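Local coordinates for protein alpha-glucosidase (Bacteroides thetaiotaomicron, PDB 5XFM) that probably hydrolyses terminal beta-L-arabinopyranosides and alpha-galactosides, as a bifunctional glycoside hydrolase of family 97, at residues Q527-A532 with K548-T553; Q15-K20 with L68-H73; R387-L392 with K398-D403. The protein carries 1 engineered substitution. All coordinates share one frame; numbering follows the deposited sequence.

Contact 1: Q527-A532 with K548-T553; sequences QNFALA and KRVPTT
The ring of Phe-529 meets Val-550 obliquely, its CE1 lying 3.8 Å from CG1 of the valine, while one face of the ring is taken by a residue of its own segment: CB of Gln-527 sits 3.4 Å above the ring plane, offset toward the rim. Phe-529 and Val-550 reach for each other from opposite directions, and Thr-519 of helix 512-521 touches both. Next to this pair, Gln-527 and Thr-552 slide past one another. With CG of the glutamine beside its backbone N (chi1 -65°), that atom rests 3.6 Å from CG2 of Thr-552; the bend at chi2 then swings the amide away toward two waters. All four side chains are buried.

This is where strand 526-528, the last in chain order of the parallel sheet in the TIM-barrel-like domain, meets the chain as it leaves helix 541-549. Backbone bonds from Gln-527 to Gly-295 and Gly-297 pair that strand with strand 295-299, the first of the sheet.

No direct hydrogen bond joins the two segments, but water bridges the gap twice. Each water accepts a hydrogen bond from NE2 of Gln-527, one at 3.2 Å and the other, weak, at 3.3 Å; NE2 also bonds weakly to Leu-522 O. The first water can donate to Pro-551 O and the second to Thr-552 O, both at 2.9 Å, although each has further acceptors competing for its protons. The threonine hydroxyl faces a different partner: OG1 lies between the backbone N and the carbonyl carbon (chi1 70°) and bonds to Pro-525 O, which leaves CG2 to meet the glutamine.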
loop_
_atom_site.group_PDB
_atom_site.type_symbol
_atom_site.label_atom_id
_atom_site.label_comp_id
_atom_site.label_asym_id
_atom_site.label_seq_id
_atom_site.Cartn_x
_atom_site.Cartn_y
_atom_site.Cartn_z
ATOM N N GLN A 527 -5.663 0.184 -12.986
ATOM C CA GLN A 527 -4.652 1.201 -13.260
ATOM C C GLN A 527 -5.201 2.324 -14.122
ATOM O O GLN A 527 -5.566 2.113 -15.276
ATOM C CB GLN A 527 -3.427 0.592 -13.950
ATOM C CG GLN A 527 -2.620 -0.411 -13.122
ATOM C CD GLN A 527 -1.690 0.229 -12.103
ATOM O OE1 GLN A 527 -1.974 1.294 -11.555
ATOM N NE2 GLN A 527 -0.561 -0.420 -11.856
ATOM N N ASN A 528 -5.232 3.524 -13.557
ATOM C CA ASN A 528 -5.512 4.724 -14.330
ATOM C C ASN A 528 -4.185 5.401 -14.657
ATOM O O ASN A 528 -3.692 6.224 -13.887
ATOM C CB ASN A 528 -6.446 5.670 -13.568
ATOM C CG ASN A 528 -7.754 4.998 -13.166
ATOM O OD1 ASN A 528 -8.545 4.585 -14.016
ATOM N ND2 ASN A 528 -7.987 4.890 -11.863
ATOM N N PHE A 529 -3.580 4.977 -15.764
ATOM C CA PHE A 529 -2.292 5.501 -16.206
ATOM C C PHE A 529 -2.397 6.939 -16.682
ATOM O O PHE A 529 -3.480 7.408 -17.050
ATOM C CB PHE A 529 -1.705 4.628 -17.318
ATOM C CG PHE A 529 -1.370 3.233 -16.879
ATOM C CD1 PHE A 529 -2.003 2.142 -17.448
ATOM C CD2 PHE A 529 -0.429 3.017 -15.884
ATOM C CE1 PHE A 529 -1.699 0.862 -17.040
ATOM C CE2 PHE A 529 -0.120 1.742 -15.473
ATOM C CZ PHE A 529 -0.753 0.660 -16.054
ATOM N N ALA A 530 -1.269 7.640 -16.671
ATOM C CA ALA A 530 -1.253 9.039 -17.067
ATOM C C ALA A 530 -1.001 9.229 -18.566
ATOM O O ALA A 530 -0.266 10.125 -18.969
ATOM C CB ALA A 530 -0.204 9.781 -16.265
ATOM N N LEU A 531 -1.633 8.402 -19.390
ATOM C CA LEU A 531 -1.547 8.571 -20.833
ATOM C C LEU A 531 -2.475 9.693 -21.296
ATOM O O LEU A 531 -3.355 10.130 -20.554
ATOM C CB LEU A 531 -1.892 7.267 -21.555
ATOM C CG LEU A 531 -0.970 6.079 -21.299
ATOM C CD1 LEU A 531 -1.424 4.866 -22.087
ATOM C CD2 LEU A 531 0.459 6.441 -21.635
ATOM N N ALA A 532 -2.266 10.160 -22.520
ATOM C CA ALA A 532 -3.145 11.159 -23.131
ATOM C C ALA A 532 -3.278 10.870 -24.632
ATOM O O ALA A 532 -2.395 10.249 -25.219
ATOM C CB ALA A 532 -2.615 12.547 -22.882
ATOM N N LYS A 548 -0.799 -1.093 -24.758
ATOM C CA LYS A 548 -1.999 -1.803 -25.184
ATOM C C LYS A 548 -2.105 -3.219 -24.586
ATOM O O LYS A 548 -3.208 -3.751 -24.445
ATOM C CB LYS A 548 -2.060 -1.867 -26.709
ATOM C CG LYS A 548 -2.644 -0.610 -27.341
ATOM C CD LYS A 548 -2.266 -0.494 -28.809
ATOM C CE LYS A 548 -3.320 0.282 -29.594
ATOM N NZ LYS A 548 -2.791 1.549 -30.174
ATOM N N ARG A 549 -0.975 -3.830 -24.237
ATOM C CA ARG A 549 -0.977 -5.209 -23.737
ATOM C C ARG A 549 -0.677 -5.332 -22.250
ATOM O O ARG A 549 -0.614 -6.443 -21.722
ATOM C CB ARG A 549 0.038 -6.062 -24.504
ATOM C CG ARG A 549 -0.118 -6.035 -26.014
ATOM C CD ARG A 549 0.742 -7.100 -26.682
ATOM N NE ARG A 549 1.501 -6.557 -27.807
ATOM C CZ ARG A 549 2.828 -6.616 -27.919
ATOM N NH1 ARG A 549 3.555 -7.208 -26.977
ATOM N NH2 ARG A 549 3.429 -6.085 -28.976
ATOM N N VAL A 550 -0.492 -4.203 -21.571
ATOM C CA VAL A 550 -0.108 -4.230 -20.160
ATOM C C VAL A 550 -1.148 -4.908 -19.249
ATOM O O VAL A 550 -2.350 -4.644 -19.336
ATOM C CB VAL A 550 0.192 -2.783 -19.645
ATOM C CG1 VAL A 550 -1.069 -1.935 -19.574
ATOM C CG2 VAL A 550 0.904 -2.821 -18.301
ATOM N N PRO A 551 -0.679 -5.818 -18.382
ATOM C CA PRO A 551 -1.548 -6.420 -17.367
ATOM C C PRO A 551 -1.586 -5.567 -16.104
ATOM O O PRO A 551 -0.710 -4.718 -15.922
ATOM C CB PRO A 551 -0.900 -7.784 -17.102
ATOM C CG PRO A 551 0.503 -7.698 -17.665
ATOM C CD PRO A 551 0.681 -6.379 -18.358
ATOM N N THR A 552 -2.602 -5.756 -15.268
ATOM C CA THR A 552 -2.676 -5.037 -13.997
ATOM C C THR A 552 -2.828 -6.017 -12.826
ATOM O O THR A 552 -2.845 -5.608 -11.670
ATOM C CB THR A 552 -3.840 -4.011 -13.965
ATOM O OG1 THR A 552 -5.101 -4.687 -13.915
ATOM C CG2 THR A 552 -3.795 -3.096 -15.180
ATOM N N THR A 553 -2.956 -7.305 -13.135
ATOM C CA THR A 553 -3.128 -8.339 -12.109
ATOM C C THR A 553 -2.064 -9.421 -12.266
ATOM O O THR A 553 -1.556 -9.645 -13.365
ATOM C CB THR A 553 -4.518 -8.991 -12.185
ATOM O OG1 THR A 553 -4.692 -9.589 -13.474
ATOM C CG2 THR A 553 -5.609 -7.947 -11.961
HETATM O O HOH W 1 -0.660 -3.748 -11.516
HETATM O O HOH W 2 0.080 -2.776 -13.859
#

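Contact 2: Q15-K20 with L68-H73; sequences QDVVVK and LKLTGH
Val-17 presents a methyl to the flat side of the His-73 imidazole, the two side chains coming from opposite directions. The contact links the two antiparallel sheets of the family 97 N-terminal domain, which belongs to the galactose mutarotase clan: strand 17-20 lies in one sheet, beside strand 26-31, and strand 69-83 forms an outermost strand of the other, beside strand 91-104. The segments are not paired as neighbouring strands; they meet through side chains, and no hydrogen bond crosses between them.

The valine-histidine pair is a CH-pi contact. CG2 of Val-17 stands 4.0 Å from the centroid of the His-73 ring and only 19° off the ring normal, displaced somewhat toward the rim on the CE1 side. With CG2 anti to the backbone N of Val-17, the other methyl, CG1, falls between the backbone N and the carbonyl carbon (chi1 63°). CG1 makes a looser approach to Leu-70, 4.5 Å from its CD2.

Leu-70 is the second point of contact. Its CG is anti to the backbone N (chi1 -180°), which carries the isobutyl group out toward segment 15-20, where it also meets Asp-16. That aspartate turns its apolar part to the leucine and its charged end to the backbone: OD2 accepts hydrogen bonds from Val-32 N and Gln-33 N, just beyond strand 26-31. Cys-101 and Leu-99 of strand 91-104 touch Leu-70 and Val-17 respectively. Where aspartate and leucine meet, Asp-16 CB lies 3.7 Å from Leu-70 CD2.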
loop_
_atom_site.group_PDB
_atom_site.type_symbol
_atom_site.label_atom_id
_atom_site.label_comp_id
_atom_site.label_asym_id
_atom_site.label_seq_id
_atom_site.Cartn_x
_atom_site.Cartn_y
_atom_site.Cartn_z
ATOM N N GLN A 15 14.177 -15.573 28.896
ATOM C CA GLN A 15 12.961 -15.725 28.105
ATOM C C GLN A 15 12.001 -16.732 28.729
ATOM O O GLN A 15 12.405 -17.806 29.189
ATOM C CB GLN A 15 13.298 -16.124 26.661
ATOM C CG GLN A 15 13.801 -17.547 26.486
ATOM C CD GLN A 15 15.291 -17.667 26.713
ATOM O OE1 GLN A 15 15.943 -16.716 27.141
ATOM N NE2 GLN A 15 15.835 -18.846 26.443
ATOM N N ASP A 16 10.727 -16.360 28.768
ATOM C CA ASP A 16 9.699 -17.242 29.295
ATOM C C ASP A 16 9.380 -18.373 28.322
ATOM O O ASP A 16 9.150 -19.511 28.734
ATOM C CB ASP A 16 8.436 -16.443 29.623
ATOM C CG ASP A 16 8.672 -15.426 30.718
ATOM O OD1 ASP A 16 9.322 -15.782 31.722
ATOM O OD2 ASP A 16 8.211 -14.276 30.580
ATOM N N VAL A 17 9.375 -18.045 27.032
ATOM C CA VAL A 17 9.036 -19.000 25.986
ATOM C C VAL A 17 9.544 -18.490 24.636
ATOM O O VAL A 17 9.697 -17.285 24.443
ATOM C CB VAL A 17 7.507 -19.230 25.926
ATOM C CG1 VAL A 17 6.800 -17.937 25.551
ATOM C CG2 VAL A 17 7.144 -20.353 24.956
ATOM N N VAL A 18 9.795 -19.406 23.706
ATOM C CA VAL A 18 10.300 -19.061 22.382
ATOM C C VAL A 18 9.438 -19.707 21.290
ATOM O O VAL A 18 9.057 -20.873 21.399
ATOM C CB VAL A 18 11.772 -19.507 22.214
ATOM C CG1 VAL A 18 12.201 -19.443 20.755
ATOM C CG2 VAL A 18 12.684 -18.646 23.072
ATOM N N VAL A 19 9.134 -18.949 20.238
ATOM C CA VAL A 19 8.421 -19.495 19.089
ATOM C C VAL A 19 9.218 -19.237 17.812
ATOM O O VAL A 19 9.795 -18.169 17.642
ATOM C CB VAL A 19 6.999 -18.895 18.965
ATOM C CG1 VAL A 19 7.049 -17.380 18.880
ATOM C CG2 VAL A 19 6.266 -19.479 17.764
ATOM N N LYS A 20 9.267 -20.233 16.932
ATOM C CA LYS A 20 10.068 -20.158 15.712
ATOM C C LYS A 20 9.223 -20.278 14.446
ATOM O O LYS A 20 8.131 -20.837 14.465
ATOM C CB LYS A 20 11.130 -21.259 15.713
ATOM C CG LYS A 20 11.947 -21.342 16.995
ATOM C CD LYS A 20 12.884 -22.541 16.975
ATOM C CE LYS A 20 13.719 -22.616 18.241
ATOM N NZ LYS A 20 14.727 -23.706 18.157
ATOM N N LEU A 68 3.331 -7.927 34.564
ATOM C CA LEU A 68 2.394 -8.972 34.191
ATOM C C LEU A 68 2.928 -10.351 34.537
ATOM O O LEU A 68 4.135 -10.543 34.686
ATOM C CB LEU A 68 2.055 -8.901 32.693
ATOM C CG LEU A 68 1.010 -7.902 32.154
ATOM C CD1 LEU A 68 0.976 -6.585 32.907
ATOM C CD2 LEU A 68 1.241 -7.656 30.658
ATOM N N LYS A 69 2.017 -11.309 34.669
ATOM C CA LYS A 69 2.402 -12.702 34.826
ATOM C C LYS A 69 1.989 -13.451 33.574
ATOM O O LYS A 69 0.948 -13.155 32.988
ATOM C CB LYS A 69 1.745 -13.342 36.049
ATOM C CG LYS A 69 1.867 -12.552 37.338
ATOM C CD LYS A 69 0.963 -13.139 38.416
ATOM C CE LYS A 69 1.165 -12.442 39.753
ATOM N NZ LYS A 69 2.516 -12.718 40.324
ATOM N N LEU A 70 2.831 -14.380 33.140
ATOM C CA LEU A 70 2.472 -15.311 32.083
ATOM C C LEU A 70 1.927 -16.552 32.774
ATOM O O LEU A 70 2.690 -17.396 33.243
ATOM C CB LEU A 70 3.684 -15.650 31.217
ATOM C CG LEU A 70 3.488 -16.612 30.044
ATOM C CD1 LEU A 70 2.608 -15.989 28.982
ATOM C CD2 LEU A 70 4.823 -17.039 29.456
ATOM N N THR A 71 0.606 -16.663 32.832
ATOM C CA THR A 71 -0.052 -17.751 33.557
ATOM C C THR A 71 -0.001 -19.081 32.810
ATOM O O THR A 71 -0.098 -20.151 33.417
ATOM C CB THR A 71 -1.521 -17.395 33.867
ATOM O OG1 THR A 71 -2.187 -17.041 32.648
ATOM C CG2 THR A 71 -1.589 -16.210 34.807
ATOM N N GLY A 72 0.109 -19.015 31.490
ATOM C CA GLY A 72 0.199 -20.217 30.688
ATOM C C GLY A 72 0.292 -19.894 29.215
ATOM O O GLY A 72 0.056 -18.760 28.808
ATOM N N HIS A 73 0.608 -20.897 28.406
ATOM C CA HIS A 73 0.700 -20.691 26.971
ATOM C C HIS A 73 0.350 -21.943 26.176
ATOM O O HIS A 73 0.369 -23.056 26.697
ATOM C CB HIS A 73 2.098 -20.192 26.600
ATOM C CG HIS A 73 3.179 -21.210 26.789
ATOM N ND1 HIS A 73 3.587 -22.062 25.783
ATOM C CD2 HIS A 73 3.943 -21.508 27.866
ATOM C CE1 HIS A 73 4.555 -22.839 26.234
ATOM N NE2 HIS A 73 4.790 -22.524 27.495
#

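Contact 3: R387-L392 with K398-D403; sequences REMKWL and KGIKVD
A small, buried and wholly apolar contact packs helix 382-395 against strand 399-403, the strand that follows it in the chain. Ile-400 is the shared partner, offering a different methyl to each of two helix residues. Its CG2 meets Leu-392, while CD1, at the end of the longer branch, meets Met-389; both helix side chains cross the isoleucine at about a right angle.

The leucine contact is the tighter of the two. CD2 of Leu-392 comes within 3.4 Å of CG2 of Ile-400, closer than usual for two carbons. Met-389 makes a softer touch, with its terminal CE 4.0 Å from CD1 of Ile-400. The methionine chain runs extended beyond CG (chi2 175°, chi3 -177°), and this length brings CE up to the strand although its CB does not point there.

The pieces belong to a beta-alpha-beta unit, strand 357-363, helix 382-395 and strand 399-403, whose two strands lie side by side in the parallel sheet of the TIM-barrel-like catalytic domain. CB of Ile-400 points toward helix 382-395, on the outer side of the sheet. Its backbone bonds to Met-429 and Ile-431 tie it to the next strand, 429-432. Around the apolar cluster, Tyr-362 and Leu-428 touch Leu-392, and Asp-422 and Ala-423 of helix 410-425 touch Met-389.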
loop_
_atom_site.group_PDB
_atom_site.type_symbol
_atom_site.label_atom_id
_atom_site.label_comp_id
_atom_site.label_asym_id
_atom_site.label_seq_id
_atom_site.Cartn_x
_atom_site.Cartn_y
_atom_site.Cartn_z
ATOM N N ARG A 387 -28.712 6.356 -1.924
ATOM C CA ARG A 387 -29.459 6.988 -3.021
ATOM C C ARG A 387 -28.554 7.186 -4.254
ATOM O O ARG A 387 -28.887 6.799 -5.397
ATOM C CB ARG A 387 -30.038 8.322 -2.550
ATOM C CG ARG A 387 -30.829 9.092 -3.599
ATOM C CD ARG A 387 -31.488 10.316 -2.972
ATOM N NE ARG A 387 -32.431 9.914 -1.931
ATOM C CZ ARG A 387 -32.414 10.369 -0.683
ATOM N NH1 ARG A 387 -31.502 11.256 -0.312
ATOM N NH2 ARG A 387 -33.305 9.933 0.202
ATOM N N GLU A 388 -27.383 7.754 -3.988
ATOM C CA GLU A 388 -26.387 8.000 -5.015
ATOM C C GLU A 388 -25.998 6.720 -5.727
ATOM O O GLU A 388 -26.023 6.661 -6.953
ATOM C CB GLU A 388 -25.150 8.654 -4.401
ATOM C CG GLU A 388 -24.166 9.204 -5.415
ATOM C CD GLU A 388 -24.659 10.468 -6.090
ATOM O OE1 GLU A 388 -25.559 11.136 -5.535
ATOM O OE2 GLU A 388 -24.138 10.794 -7.175
ATOM N N MET A 389 -25.697 5.684 -4.948
ATOM C CA MET A 389 -25.196 4.415 -5.472
ATOM C C MET A 389 -26.264 3.644 -6.253
ATOM O O MET A 389 -25.951 2.887 -7.174
ATOM C CB MET A 389 -24.646 3.560 -4.326
ATOM C CG MET A 389 -23.257 3.983 -3.847
ATOM S SD MET A 389 -22.648 3.080 -2.391
ATOM C CE MET A 389 -21.082 3.915 -2.123
ATOM N N LYS A 390 -27.519 3.819 -5.857
ATOM C CA LYS A 390 -28.649 3.329 -6.637
ATOM C C LYS A 390 -28.648 3.984 -8.013
ATOM O O LYS A 390 -28.819 3.305 -9.037
ATOM C CB LYS A 390 -29.972 3.612 -5.918
ATOM C CG LYS A 390 -31.191 3.079 -6.646
ATOM C CD LYS A 390 -31.896 2.009 -5.824
ATOM C CE LYS A 390 -33.306 1.733 -6.347
ATOM N NZ LYS A 390 -34.157 2.954 -6.416
ATOM N N TRP A 391 -28.486 5.308 -8.031
ATOM C CA TRP A 391 -28.371 6.016 -9.313
ATOM C C TRP A 391 -27.196 5.473 -10.146
ATOM O O TRP A 391 -27.362 5.144 -11.331
ATOM C CB TRP A 391 -28.218 7.524 -9.092
ATOM C CG TRP A 391 -27.986 8.315 -10.351
ATOM C CD1 TRP A 391 -28.916 8.623 -11.307
ATOM C CD2 TRP A 391 -26.756 8.919 -10.780
ATOM N NE1 TRP A 391 -28.335 9.370 -12.308
ATOM C CE2 TRP A 391 -27.012 9.568 -12.008
ATOM C CE3 TRP A 391 -25.465 8.975 -10.248
ATOM C CZ2 TRP A 391 -26.023 10.256 -12.709
ATOM C CZ3 TRP A 391 -24.480 9.657 -10.945
ATOM C CH2 TRP A 391 -24.765 10.289 -12.163
ATOM N N LEU A 392 -26.021 5.366 -9.522
ATOM C CA LEU A 392 -24.825 4.859 -10.198
ATOM C C LEU A 392 -25.080 3.509 -10.835
ATOM O O LEU A 392 -24.786 3.311 -12.017
ATOM C CB LEU A 392 -23.633 4.733 -9.232
ATOM C CG LEU A 392 -22.727 5.916 -8.845
ATOM C CD1 LEU A 392 -23.493 7.129 -8.461
ATOM C CD2 LEU A 392 -21.803 5.552 -7.707
ATOM N N LYS A 398 -19.331 1.505 -13.049
ATOM C CA LYS A 398 -18.666 0.327 -12.515
ATOM C C LYS A 398 -17.717 0.593 -11.352
ATOM O O LYS A 398 -17.245 -0.347 -10.715
ATOM C CB LYS A 398 -17.897 -0.378 -13.633
ATOM C CG LYS A 398 -18.782 -0.976 -14.710
ATOM C CD LYS A 398 -19.845 -1.860 -14.072
ATOM C CE LYS A 398 -20.230 -3.011 -14.973
ATOM N NZ LYS A 398 -20.946 -4.071 -14.208
ATOM N N GLY A 399 -17.417 1.857 -11.082
ATOM C CA GLY A 399 -16.497 2.165 -10.005
ATOM C C GLY A 399 -16.563 3.589 -9.500
ATOM O O GLY A 399 -17.068 4.479 -10.186
ATOM N N ILE A 400 -16.077 3.799 -8.280
ATOM C CA ILE A 400 -15.964 5.146 -7.746
ATOM C C ILE A 400 -14.587 5.419 -7.153
ATOM O O ILE A 400 -13.938 4.528 -6.588
ATOM C CB ILE A 400 -17.027 5.441 -6.673
ATOM C CG1 ILE A 400 -16.980 4.410 -5.548
ATOM C CG2 ILE A 400 -18.393 5.489 -7.299
ATOM C CD1 ILE A 400 -17.850 4.785 -4.366
ATOM N N LYS A 401 -14.149 6.664 -7.301
ATOM C CA LYS A 401 -12.918 7.130 -6.684
ATOM C C LYS A 401 -13.263 8.131 -5.587
ATOM O O LYS A 401 -13.765 9.221 -5.878
ATOM C CB LYS A 401 -11.993 7.755 -7.732
ATOM C CG LYS A 401 -10.736 8.402 -7.168
ATOM C CD LYS A 401 -9.922 9.057 -8.261
ATOM C CE LYS A 401 -8.743 9.815 -7.689
ATOM N NZ LYS A 401 -7.931 10.491 -8.732
ATOM N N VAL A 402 -13.003 7.755 -4.333
ATOM C CA VAL A 402 -13.413 8.561 -3.178
ATOM C C VAL A 402 -12.223 9.211 -2.470
ATOM O O VAL A 402 -11.278 8.527 -2.064
ATOM C CB VAL A 402 -14.188 7.716 -2.153
ATOM C CG1 VAL A 402 -14.746 8.602 -1.062
ATOM C CG2 VAL A 402 -15.313 6.931 -2.840
ATOM N N ASP A 403 -12.294 10.531 -2.291
ATOM C CA ASP A 403 -11.119 11.320 -1.932
ATOM C C ASP A 403 -11.263 12.084 -0.612
ATOM O O ASP A 403 -12.360 12.196 -0.066
ATOM C CB ASP A 403 -10.804 12.305 -3.059
ATOM C CG ASP A 403 -9.315 12.536 -3.234
ATOM O OD1 ASP A 403 -8.578 12.443 -2.227
ATOM O OD2 ASP A 403 -8.887 12.805 -4.381
#

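Along the chain the order is contact 2, contact 3, contact 1, each closing before the next opens. Contacts 3 and 1 both reach the parallel sheet of the TIM-barrel-like domain, through strands 399-403 and 526-528; their centres are about 22 Å apart and their nearest atoms about 6 Å, without touching. Contact 2 belongs to the N-terminal beta domain, its centre about 50 Å from that of contact 1 and about 49 Å from that of contact 3, and it lies across the chain's centre from contact 1. Contact 2 thus joins two sheets at the protein surface, contact 3 packs a helix on the barrel sheet, and contact 1 ties that sheet's last strand in chain order to the chain leaving helix 541-549.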